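Local coordinates for protein zinc chaperone AztD (Citrobacter koseri, PDB 6CMK) that acts as a periplasmic zinc chaperone, binding three zinc ions and handing one of them directly to the solute-binding protein AztC of a zinc transport system, at residues Pro124-Glu129 with His216-Ser221; Pro184-Asp187 with Pro193-Ala196; Arg246-Ala251 with Ile281-Thr286; Val336-Pro341 with Lys371-Asp376. All coordinates share one frame; numbering follows the deposited sequence.

Contact 1: Pro124-Glu129 with His216-Ser221; sequences PGHFVE and HGSAGS
His126 and His216 converge on one zinc ion, each through NE2, and the metal draws the two rings together and makes this the firmly held part of the contact. The two NE2 atoms stand 4.0 Å apart because both point at the metal between them, while His169 supplies the third histidine. The rings form an offset edge-to-face pair, with the edge of His126 turned toward the face of His216 and the planes at 87°. His216 reaches the ion with CG anti to its backbone N (chi1 -172°), and its ND1 is tied to the carbonyl of Ser260, which fixes the ring's rotation. Gly217 follows with a positive phi of 112°, a conformation suited to glycine since a CB there would press on the preceding carbonyl.

At ND1 of His126 the joining is looser and runs through water. Ser218 OG stays 3.6 Å from His126 ND1 without bonding to it. Lying in the ring plane, the water accepts from His126 ND1 at 3.2 Å and donates to Phe127 O at 3.0 Å, and it also bonds Ser218 OG at 3.1 Å. A small hydroxyl suits this position, where the water bridges it to both the ring and the backbone of strand 124-130. Histidines on or just before the first strands of three successive sheets, meeting round one ion, form the high-affinity zinc site 1 of this beta-propeller.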
loop_
_atom_site.group_PDB
_atom_site.type_symbol
_atom_site.label_atom_id
_atom_site.label_comp_id
_atom_site.label_asym_id
_atom_site.label_seq_id
_atom_site.Cartn_x
_atom_site.Cartn_y
_atom_site.Cartn_z
ATOM N N PRO B 124 -20.383 -6.619 22.496
ATOM C CA PRO B 124 -19.205 -6.406 21.650
ATOM C C PRO B 124 -18.663 -5.001 21.856
ATOM O O PRO B 124 -19.419 -4.033 21.977
ATOM C CB PRO B 124 -19.732 -6.629 20.228
ATOM C CG PRO B 124 -21.194 -6.448 20.318
ATOM C CD PRO B 124 -21.579 -6.931 21.697
ATOM N N GLY B 125 -17.341 -4.913 21.959
ATOM C CA GLY B 125 -16.670 -3.657 22.197
ATOM C C GLY B 125 -15.646 -3.362 21.126
ATOM O O GLY B 125 -15.999 -3.268 19.950
ATOM N N HIS B 126 -14.374 -3.262 21.510
ATOM C CA HIS B 126 -13.354 -2.763 20.596
ATOM C C HIS B 126 -13.070 -3.736 19.463
ATOM O O HIS B 126 -12.948 -4.946 19.659
ATOM C CB HIS B 126 -12.068 -2.451 21.354
ATOM C CG HIS B 126 -12.135 -1.167 22.121
ATOM N ND1 HIS B 126 -11.408 -0.051 21.766
ATOM C CD2 HIS B 126 -12.870 -0.811 23.200
ATOM C CE1 HIS B 126 -11.680 0.931 22.606
ATOM N NE2 HIS B 126 -12.564 0.497 23.485
ATOM N N PHE B 127 -12.973 -3.178 18.267
ATOM C CA PHE B 127 -12.664 -3.903 17.046
ATOM C C PHE B 127 -11.295 -3.445 16.571
ATOM O O PHE B 127 -11.021 -2.242 16.539
ATOM C CB PHE B 127 -13.734 -3.619 15.987
ATOM C CG PHE B 127 -13.397 -4.117 14.614
ATOM C CD1 PHE B 127 -12.611 -3.360 13.756
ATOM C CD2 PHE B 127 -13.909 -5.321 14.157
ATOM C CE1 PHE B 127 -12.318 -3.820 12.491
ATOM C CE2 PHE B 127 -13.619 -5.774 12.883
ATOM C CZ PHE B 127 -12.828 -5.023 12.053
ATOM N N VAL B 128 -10.428 -4.398 16.233
ATOM C CA VAL B 128 -9.123 -4.092 15.652
ATOM C C VAL B 128 -8.910 -4.995 14.452
ATOM O O VAL B 128 -9.020 -6.221 14.562
ATOM C CB VAL B 128 -7.966 -4.277 16.652
ATOM C CG1 VAL B 128 -6.638 -3.948 15.962
ATOM C CG2 VAL B 128 -8.136 -3.409 17.877
ATOM N N GLU B 129 -8.581 -4.394 13.313
ATOM C CA GLU B 129 -8.197 -5.142 12.126
ATOM C C GLU B 129 -6.869 -4.609 11.614
ATOM O O GLU B 129 -6.613 -3.399 11.656
ATOM C CB GLU B 129 -9.268 -5.053 11.041
ATOM C CG GLU B 129 -8.966 -5.847 9.779
ATOM C CD GLU B 129 -8.115 -5.083 8.782
ATOM O OE1 GLU B 129 -8.084 -3.833 8.853
ATOM O OE2 GLU B 129 -7.509 -5.735 7.905
ATOM N N HIS B 216 -6.599 1.926 28.364
ATOM C CA HIS B 216 -7.770 2.222 27.551
ATOM C C HIS B 216 -7.346 3.136 26.413
ATOM O O HIS B 216 -6.669 4.142 26.649
ATOM C CB HIS B 216 -8.882 2.888 28.368
ATOM C CG HIS B 216 -10.167 3.035 27.620
ATOM N ND1 HIS B 216 -10.483 4.166 26.898
ATOM C CD2 HIS B 216 -11.214 2.190 27.472
ATOM C CE1 HIS B 216 -11.671 4.013 26.342
ATOM N NE2 HIS B 216 -12.136 2.822 26.675
ATOM N N GLY B 217 -7.725 2.796 25.193
ATOM C CA GLY B 217 -7.310 3.533 24.008
ATOM C C GLY B 217 -6.378 2.695 23.157
ATOM O O GLY B 217 -5.446 2.061 23.663
ATOM N N SER B 218 -6.619 2.707 21.847
ATOM C CA SER B 218 -5.922 1.813 20.933
ATOM C C SER B 218 -5.975 2.375 19.521
ATOM O O SER B 218 -7.003 2.901 19.092
ATOM C CB SER B 218 -6.550 0.415 20.960
ATOM O OG SER B 218 -7.956 0.513 20.793
ATOM N N ALA B 219 -4.865 2.242 18.795
ATOM C CA ALA B 219 -4.834 2.613 17.389
ATOM C C ALA B 219 -3.572 2.050 16.767
ATOM O O ALA B 219 -2.585 1.801 17.455
ATOM C CB ALA B 219 -4.858 4.128 17.187
ATOM N N GLY B 220 -3.601 1.905 15.446
ATOM C CA GLY B 220 -2.442 1.485 14.687
ATOM C C GLY B 220 -1.946 2.587 13.771
ATOM O O GLY B 220 -2.726 3.401 13.283
ATOM N N SER B 221 -0.640 2.595 13.530
ATOM C CA SER B 221 -0.053 3.518 12.563
ATOM C C SER B 221 1.111 2.789 11.905
ATOM O O SER B 221 2.148 2.569 12.538
ATOM C CB SER B 221 0.403 4.805 13.235
ATOM O OG SER B 221 0.883 5.741 12.266
HETATM O O HOH W 1 -10.183 -0.594 18.885
#

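Contact 2: Pro184-Asp187 with Pro193-Ala196; sequences PNPD and PVGA
Three prolines and a valine make up most of this meeting between the two ends of a loop, and what is unusual is how much of the touching falls on backbone: the CA atoms of Pro184 and Pro193 come within 4.5 Å. Prolines suit this place because they have no N-H to be satisfied as the ladder with Ile183 ends and the chains part. Val194 makes the main side-chain contact. Its CG1 lies 3.7 Å from Asn185 CA and 3.9 Å from Asn185 CB, the two side chains crossing at about a right angle, and Val194 CG1 is also 4.2 Å from Pro186 CD. With CG1 anti to the carbonyl carbon (chi1 -60°), one methyl meets Asn185 and the other, CG2, rests 3.9 Å from Pro184 O.

The amide of Asn185 serves both sides. Its ND2 lies against Val194 CG1, whereas OD1 accepts the backbone N-H of Asp187 at 2.8 Å, in the carbonyl plane, forming an Asx turn, and takes a second backbone bond from Asp188 N. Behind them, Pro184 and Pro193 both touch His168, the neighbour of zinc ligand His169. Apolar contact therefore joins the two ends of the loop between strands 178-183 and 195-200, while the amide oxygen, gripped by two N-H groups, sets the turn with which the loop begins.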
loop_
_atom_site.group_PDB
_atom_site.type_symbol
_atom_site.label_atom_id
_atom_site.label_comp_id
_atom_site.label_asym_id
_atom_site.label_seq_id
_atom_site.Cartn_x
_atom_site.Cartn_y
_atom_site.Cartn_z
ATOM N N PRO B 184 -7.201 -8.282 32.719
ATOM C CA PRO B 184 -8.219 -7.734 33.623
ATOM C C PRO B 184 -7.613 -7.397 34.974
ATOM O O PRO B 184 -6.653 -8.026 35.430
ATOM C CB PRO B 184 -9.243 -8.868 33.745
ATOM C CG PRO B 184 -8.441 -10.119 33.481
ATOM C CD PRO B 184 -7.415 -9.718 32.449
ATOM N N ASN B 185 -8.193 -6.395 35.619
ATOM C CA ASN B 185 -7.807 -6.058 36.977
ATOM C C ASN B 185 -8.088 -7.256 37.873
ATOM O O ASN B 185 -9.234 -7.726 37.917
ATOM C CB ASN B 185 -8.576 -4.830 37.453
ATOM C CG ASN B 185 -8.208 -4.421 38.867
ATOM O OD1 ASN B 185 -8.228 -5.228 39.790
ATOM N ND2 ASN B 185 -7.866 -3.148 39.036
ATOM N N PRO B 186 -7.085 -7.799 38.570
ATOM C CA PRO B 186 -7.280 -9.081 39.265
ATOM C C PRO B 186 -8.146 -8.987 40.506
ATOM O O PRO B 186 -8.550 -10.036 41.026
ATOM C CB PRO B 186 -5.850 -9.508 39.616
ATOM C CG PRO B 186 -5.068 -8.242 39.646
ATOM C CD PRO B 186 -5.673 -7.377 38.570
ATOM N N ASP B 187 -8.443 -7.784 40.998
ATOM C CA ASP B 187 -9.261 -7.620 42.195
ATOM C C ASP B 187 -10.698 -7.230 41.887
ATOM O O ASP B 187 -11.594 -7.514 42.686
ATOM C CB ASP B 187 -8.641 -6.564 43.116
ATOM C CG ASP B 187 -7.213 -6.896 43.502
ATOM O OD1 ASP B 187 -6.951 -8.064 43.859
ATOM O OD2 ASP B 187 -6.353 -5.992 43.434
ATOM N N PRO B 193 -8.476 -2.391 32.676
ATOM C CA PRO B 193 -7.407 -3.393 32.700
ATOM C C PRO B 193 -6.093 -2.776 33.159
ATOM O O PRO B 193 -5.914 -1.556 33.185
ATOM C CB PRO B 193 -7.344 -3.894 31.252
ATOM C CG PRO B 193 -8.064 -2.865 30.435
ATOM C CD PRO B 193 -9.058 -2.213 31.335
ATOM N N VAL B 194 -5.158 -3.650 33.531
ATOM C CA VAL B 194 -3.943 -3.257 34.233
ATOM C C VAL B 194 -2.704 -3.396 33.371
ATOM O O VAL B 194 -1.598 -3.085 33.839
ATOM C CB VAL B 194 -3.774 -4.055 35.539
ATOM C CG1 VAL B 194 -4.961 -3.813 36.453
ATOM C CG2 VAL B 194 -3.633 -5.539 35.250
ATOM N N GLY B 195 -2.852 -3.841 32.130
ATOM C CA GLY B 195 -1.717 -4.007 31.245
ATOM C C GLY B 195 -2.131 -4.844 30.053
ATOM O O GLY B 195 -3.324 -5.023 29.795
ATOM N N ALA B 196 -1.132 -5.365 29.345
ATOM C CA ALA B 196 -1.368 -6.183 28.165
ATOM C C ALA B 196 -0.339 -7.298 28.135
ATOM O O ALA B 196 0.737 -7.189 28.726
ATOM C CB ALA B 196 -1.285 -5.367 26.872
#

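Contact 3: Arg246-Ala251 with Ile281-Thr286; sequences RHLPYA and ILVDPT. With EDO (1,2-ethanediol), chain K.
Leu248 lies alongside Val283, the two side chains sliding past each other in opposite directions with Leu248 CD2 3.9 Å from Val283 CG1. Both also touch Phe291, so the aliphatic pair belongs to a larger apolar layer between the outer strand 244-249 of one blade and strand 279-283 of the next. The two segments run roughly antiparallel, 154° apart, yet the nearest CA atoms, those of Leu248 and Pro285, are 8.3 Å from each other. That is a packing distance, too long for backbone pairing, and branched residues suit it.

Further along, Tyr250 crosses Ile281 at about a right angle, its CE1 4.0 Å from Ile281 CD1. The hydroxyl of Tyr250 is bonded to Cys229 O and Thr259 N, which pins the ring from its far end and leaves the carbons for the isoleucine.

At the exposed rim, Arg246 turns CG between backbone N and carbonyl carbon (chi1 68°) and then runs extended, bringing NH2 to 2.7 Å from Pro285 O. The oxygen sits at the guanidinium edge, near its plane, but the angle is too poor for a hydrogen bond. Asp284 OD1 accepts Thr286 N at 3.0 Å in an Asx turn just after strand 279-283. Apolar contact makes up the core of this blade-to-blade junction, while the arginine covers the proline at its border and its charge may be drawn to the carbonyl.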
loop_
_atom_site.group_PDB
_atom_site.type_symbol
_atom_site.label_atom_id
_atom_site.label_comp_id
_atom_site.label_asym_id
_atom_site.label_seq_id
_atom_site.Cartn_x
_atom_site.Cartn_y
_atom_site.Cartn_z
ATOM N N ARG B 246 6.849 -2.614 23.895
ATOM C CA ARG B 246 7.677 -1.704 24.664
ATOM C C ARG B 246 6.800 -0.601 25.241
ATOM O O ARG B 246 5.723 -0.302 24.725
ATOM C CB ARG B 246 8.812 -1.112 23.818
ATOM C CG ARG B 246 8.399 -0.151 22.717
ATOM C CD ARG B 246 9.638 0.517 22.128
ATOM N NE ARG B 246 9.334 1.503 21.090
ATOM C CZ ARG B 246 9.524 2.818 21.199
ATOM N NH1 ARG B 246 10.025 3.354 22.307
ATOM N NH2 ARG B 246 9.215 3.611 20.181
ATOM N N HIS B 247 7.266 -0.008 26.331
ATOM C CA HIS B 247 6.528 1.048 27.011
ATOM C C HIS B 247 7.197 2.382 26.735
ATOM O O HIS B 247 8.412 2.521 26.919
ATOM C CB HIS B 247 6.458 0.802 28.519
ATOM C CG HIS B 247 5.692 1.852 29.265
ATOM N ND1 HIS B 247 6.307 2.837 30.007
ATOM C CD2 HIS B 247 4.360 2.069 29.382
ATOM C CE1 HIS B 247 5.386 3.614 30.553
ATOM N NE2 HIS B 247 4.197 3.170 30.189
ATOM N N LEU B 248 6.406 3.351 26.283
ATOM C CA LEU B 248 6.867 4.716 26.088
ATOM C C LEU B 248 6.176 5.611 27.112
ATOM O O LEU B 248 4.983 5.914 26.956
ATOM C CB LEU B 248 6.567 5.186 24.665
ATOM C CG LEU B 248 6.894 6.650 24.350
ATOM C CD1 LEU B 248 8.380 6.915 24.530
ATOM C CD2 LEU B 248 6.436 6.980 22.936
ATOM N N PRO B 249 6.848 6.038 28.173
ATOM C CA PRO B 249 6.173 6.888 29.162
ATOM C C PRO B 249 5.894 8.271 28.607
ATOM O O PRO B 249 6.616 8.775 27.744
ATOM C CB PRO B 249 7.163 6.946 30.330
ATOM C CG PRO B 249 8.478 6.601 29.753
ATOM C CD PRO B 249 8.239 5.735 28.551
ATOM N N TYR B 250 4.818 8.885 29.106
ATOM C CA TYR B 250 4.533 10.265 28.748
ATOM C C TYR B 250 5.746 11.133 29.050
ATOM O O TYR B 250 6.356 11.023 30.117
ATOM C CB TYR B 250 3.319 10.795 29.516
ATOM C CG TYR B 250 2.043 10.057 29.194
ATOM C CD1 TYR B 250 1.505 10.095 27.918
ATOM C CD2 TYR B 250 1.382 9.316 30.158
ATOM C CE1 TYR B 250 0.346 9.416 27.607
ATOM C CE2 TYR B 250 0.218 8.636 29.859
ATOM C CZ TYR B 250 -0.298 8.684 28.583
ATOM O OH TYR B 250 -1.458 8.003 28.273
ATOM N N ALA B 251 6.086 11.998 28.096
ATOM C CA ALA B 251 7.184 12.938 28.274
ATOM C C ALA B 251 7.020 13.723 29.566
ATOM O O ALA B 251 5.909 14.100 29.952
ATOM C CB ALA B 251 7.251 13.895 27.083
ATOM N N ILE B 281 -2.416 15.120 22.456
ATOM C CA ILE B 281 -0.978 14.961 22.294
ATOM C C ILE B 281 -0.710 14.281 20.964
ATOM O O ILE B 281 -1.477 13.429 20.501
ATOM C CB ILE B 281 -0.295 14.169 23.433
ATOM C CG1 ILE B 281 -1.031 12.861 23.727
ATOM C CG2 ILE B 281 -0.157 15.039 24.673
ATOM C CD1 ILE B 281 -0.196 11.887 24.541
ATOM N N LEU B 282 0.397 14.682 20.357
ATOM C CA LEU B 282 0.911 14.097 19.132
ATOM C C LEU B 282 2.150 13.302 19.507
ATOM O O LEU B 282 3.016 13.812 20.226
ATOM C CB LEU B 282 1.262 15.174 18.112
ATOM C CG LEU B 282 0.156 15.949 17.385
ATOM C CD1 LEU B 282 -0.849 16.573 18.324
ATOM C CD2 LEU B 282 0.838 17.023 16.546
ATOM N N VAL B 283 2.221 12.060 19.046
ATOM C CA VAL B 283 3.270 11.139 19.463
ATOM C C VAL B 283 3.951 10.577 18.227
ATOM O O VAL B 283 3.283 10.032 17.345
ATOM C CB VAL B 283 2.725 9.991 20.333
ATOM C CG1 VAL B 283 3.871 9.218 20.950
ATOM C CG2 VAL B 283 1.808 10.544 21.425
ATOM N N ASP B 284 5.282 10.683 18.186
ATOM C CA ASP B 284 6.080 10.074 17.125
ATOM C C ASP B 284 6.773 8.830 17.669
ATOM O O ASP B 284 7.780 8.948 18.382
ATOM C CB ASP B 284 7.107 11.074 16.596
ATOM C CG ASP B 284 7.861 10.548 15.386
ATOM O OD1 ASP B 284 7.817 9.324 15.122
ATOM O OD2 ASP B 284 8.490 11.370 14.692
ATOM N N PRO B 285 6.275 7.625 17.378
ATOM C CA PRO B 285 6.855 6.420 17.986
ATOM C C PRO B 285 8.199 6.029 17.403
ATOM O O PRO B 285 8.846 5.118 17.940
ATOM C CB PRO B 285 5.801 5.356 17.694
ATOM C CG PRO B 285 5.242 5.777 16.377
ATOM C CD PRO B 285 5.175 7.287 16.455
ATOM N N THR B 286 8.629 6.673 16.319
ATOM C CA THR B 286 9.916 6.382 15.710
ATOM C C THR B 286 11.034 7.280 16.226
ATOM O O THR B 286 12.199 7.026 15.904
ATOM C CB THR B 286 9.815 6.518 14.183
ATOM O OG1 THR B 286 9.729 7.905 13.822
ATOM C CG2 THR B 286 8.582 5.779 13.644
HETATM C C1 EDO K . 4.484 13.166 33.502
HETATM O O1 EDO K . 4.591 13.271 32.079
HETATM C C2 EDO K . 3.836 11.835 33.865
HETATM O O2 EDO K . 2.720 12.067 34.731
#

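Contact 4: Val336-Pro341 with Lys371-Asp376; sequences VRVTDP and KIIVLD. With EDO (1,2-ethanediol), chain L.
The backbones of Val336-Pro341 and Lys371-Asp376 stay well apart, the nearest CA atoms, of Val338 and Ile373, being 7.1 Å from each other, so side chains fill most of the gap. Val336 and Leu375 reach toward each other tip to tip, with Val336 CG1 3.7 Å from Leu375 CD2. Beside them Val338 and Ile373 slide past in opposite directions. Here CG1 of Val338, anti to its own backbone N (chi1 176°), settles on the branch point of the isoleucine, 3.6 Å from Ile373 CB. The other methyl of Val338, CG2, turns to Leu375 CD2 at 4.2 Å, so one valine spans two partners two residues apart on the same strand face.

The short, branched valines suit the end of the outer strand 331-337 and the residue after it, and the longer isoleucine and leucine reach out to them from strand 371-376 of the following blade. Phe380 and Phe316 extend this apolar layer by covering Val336 and Val338. Arg337, between the valines, points its CB away from the seam, and its NH1 bonds Asp319 O. With only aliphatic side chains meeting, the adhesion between these two blades comes from dispersion and the exclusion of water, and side-chain shape does the matching.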
loop_
_atom_site.group_PDB
_atom_site.type_symbol
_atom_site.label_atom_id
_atom_site.label_comp_id
_atom_site.label_asym_id
_atom_site.label_seq_id
_atom_site.Cartn_x
_atom_site.Cartn_y
_atom_site.Cartn_z
ATOM N N VAL B 336 -12.726 26.255 11.243
ATOM C CA VAL B 336 -13.909 26.712 10.520
ATOM C C VAL B 336 -15.151 26.212 11.247
ATOM O O VAL B 336 -15.194 25.069 11.712
ATOM C CB VAL B 336 -13.894 26.238 9.048
ATOM C CG1 VAL B 336 -14.066 24.723 8.945
ATOM C CG2 VAL B 336 -14.974 26.948 8.242
ATOM N N ARG B 337 -16.164 27.072 11.349
ATOM C CA ARG B 337 -17.426 26.686 11.965
ATOM C C ARG B 337 -18.227 25.815 11.004
ATOM O O ARG B 337 -18.431 26.186 9.844
ATOM C CB ARG B 337 -18.228 27.930 12.349
ATOM C CG ARG B 337 -19.539 27.622 13.042
ATOM C CD ARG B 337 -20.077 28.843 13.776
ATOM N NE ARG B 337 -19.272 29.117 14.960
ATOM C CZ ARG B 337 -19.354 28.417 16.089
ATOM N NH1 ARG B 337 -20.213 27.408 16.191
ATOM N NH2 ARG B 337 -18.578 28.727 17.117
ATOM N N VAL B 338 -18.685 24.658 11.489
ATOM C CA VAL B 338 -19.419 23.699 10.677
ATOM C C VAL B 338 -20.832 23.467 11.193
ATOM O O VAL B 338 -21.774 23.362 10.399
ATOM C CB VAL B 338 -18.650 22.364 10.590
ATOM C CG1 VAL B 338 -19.460 21.318 9.821
ATOM C CG2 VAL B 338 -17.294 22.603 9.947
ATOM N N THR B 339 -21.008 23.353 12.512
ATOM C CA THR B 339 -22.320 23.141 13.108
ATOM C C THR B 339 -22.548 24.186 14.198
ATOM O O THR B 339 -21.640 24.937 14.573
ATOM C CB THR B 339 -22.455 21.712 13.678
ATOM O OG1 THR B 339 -21.589 21.541 14.801
ATOM C CG2 THR B 339 -22.110 20.641 12.626
ATOM N N ASP B 340 -23.787 24.264 14.691
ATOM C CA ASP B 340 -24.013 24.936 15.960
ATOM C C ASP B 340 -23.218 24.220 17.049
ATOM O O ASP B 340 -22.853 23.055 16.893
ATOM C CB ASP B 340 -25.492 24.941 16.330
ATOM C CG ASP B 340 -26.296 25.954 15.536
ATOM O OD1 ASP B 340 -25.772 27.051 15.247
ATOM O OD2 ASP B 340 -27.462 25.651 15.210
ATOM N N PRO B 341 -22.951 24.890 18.169
ATOM C CA PRO B 341 -22.258 24.210 19.265
ATOM C C PRO B 341 -22.996 22.955 19.705
ATOM O O PRO B 341 -24.226 22.874 19.654
ATOM C CB PRO B 341 -22.233 25.261 20.381
ATOM C CG PRO B 341 -22.345 26.556 19.686
ATOM C CD PRO B 341 -23.222 26.303 18.491
ATOM N N LYS B 371 -28.116 15.881 8.574
ATOM C CA LYS B 371 -27.314 16.175 7.394
ATOM C C LYS B 371 -25.850 15.875 7.665
ATOM O O LYS B 371 -25.432 15.677 8.811
ATOM C CB LYS B 371 -27.490 17.631 6.936
ATOM C CG LYS B 371 -26.959 18.701 7.891
ATOM C CD LYS B 371 -27.309 20.133 7.415
ATOM C CE LYS B 371 -28.820 20.386 7.348
ATOM N NZ LYS B 371 -29.200 21.702 6.747
ATOM N N ILE B 372 -25.088 15.794 6.573
ATOM C CA ILE B 372 -23.635 15.719 6.601
ATOM C C ILE B 372 -23.112 16.947 5.876
ATOM O O ILE B 372 -23.532 17.220 4.747
ATOM C CB ILE B 372 -23.120 14.435 5.922
ATOM C CG1 ILE B 372 -23.717 13.201 6.605
ATOM C CG2 ILE B 372 -21.591 14.396 5.923
ATOM C CD1 ILE B 372 -23.478 11.907 5.842
ATOM N N ILE B 373 -22.204 17.681 6.519
ATOM C CA ILE B 373 -21.554 18.831 5.896
ATOM C C ILE B 373 -20.324 18.345 5.141
ATOM O O ILE B 373 -19.566 17.508 5.644
ATOM C CB ILE B 373 -21.162 19.891 6.944
ATOM C CG1 ILE B 373 -22.345 20.249 7.846
ATOM C CG2 ILE B 373 -20.596 21.124 6.251
ATOM C CD1 ILE B 373 -23.633 20.563 7.119
ATOM N N VAL B 374 -20.112 18.872 3.934
ATOM C CA VAL B 374 -18.994 18.465 3.085
ATOM C C VAL B 374 -18.074 19.660 2.894
ATOM O O VAL B 374 -18.521 20.724 2.448
ATOM C CB VAL B 374 -19.472 17.936 1.720
ATOM C CG1 VAL B 374 -18.298 17.376 0.930
ATOM C CG2 VAL B 374 -20.551 16.878 1.887
ATOM N N LEU B 375 -16.799 19.483 3.218
ATOM C CA LEU B 375 -15.802 20.532 3.070
ATOM C C LEU B 375 -14.725 20.102 2.092
ATOM O O LEU B 375 -14.333 18.935 2.053
ATOM C CB LEU B 375 -15.125 20.870 4.401
ATOM C CG LEU B 375 -16.028 21.392 5.514
ATOM C CD1 LEU B 375 -16.527 20.252 6.403
ATOM C CD2 LEU B 375 -15.265 22.422 6.322
ATOM N N ASP B 376 -14.213 21.071 1.339
ATOM C CA ASP B 376 -13.012 20.842 0.552
ATOM C C ASP B 376 -11.815 20.784 1.492
ATOM O O ASP B 376 -11.628 21.671 2.331
ATOM C CB ASP B 376 -12.839 21.953 -0.483
ATOM C CG ASP B 376 -11.567 21.789 -1.300
ATOM O OD1 ASP B 376 -11.560 20.947 -2.220
ATOM O OD2 ASP B 376 -10.576 22.490 -1.012
HETATM C C1 EDO L . -22.010 27.172 9.448
HETATM O O1 EDO L . -21.361 28.372 9.012
HETATM C C2 EDO L . -22.818 27.449 10.709
HETATM O O2 EDO L . -23.343 26.220 11.223
#

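Overall arrangement
The chain forms eight antiparallel sheets, set as the blades of a propeller, and the contacts sample it from hub to rim. Contact 1 lies near the centre and holds two ligands of zinc site 1. Contact 2, about 17 Å away between centres, shapes a loop of the blade that lies between the two joined by contact 1, and the side chain of Pro193 comes to about 9 Å from the same zinc. Contacts 1 and 3 use opposite edges of one sheet, strands 218-221 and 244-249, with centres also about 17 Å apart. Contact 4 repeats the outer blade-to-blade packing of contact 3, about 32 Å off between centres, away from the zinc-binding residues and about 40 Å from contact 2 between centres, across the propeller.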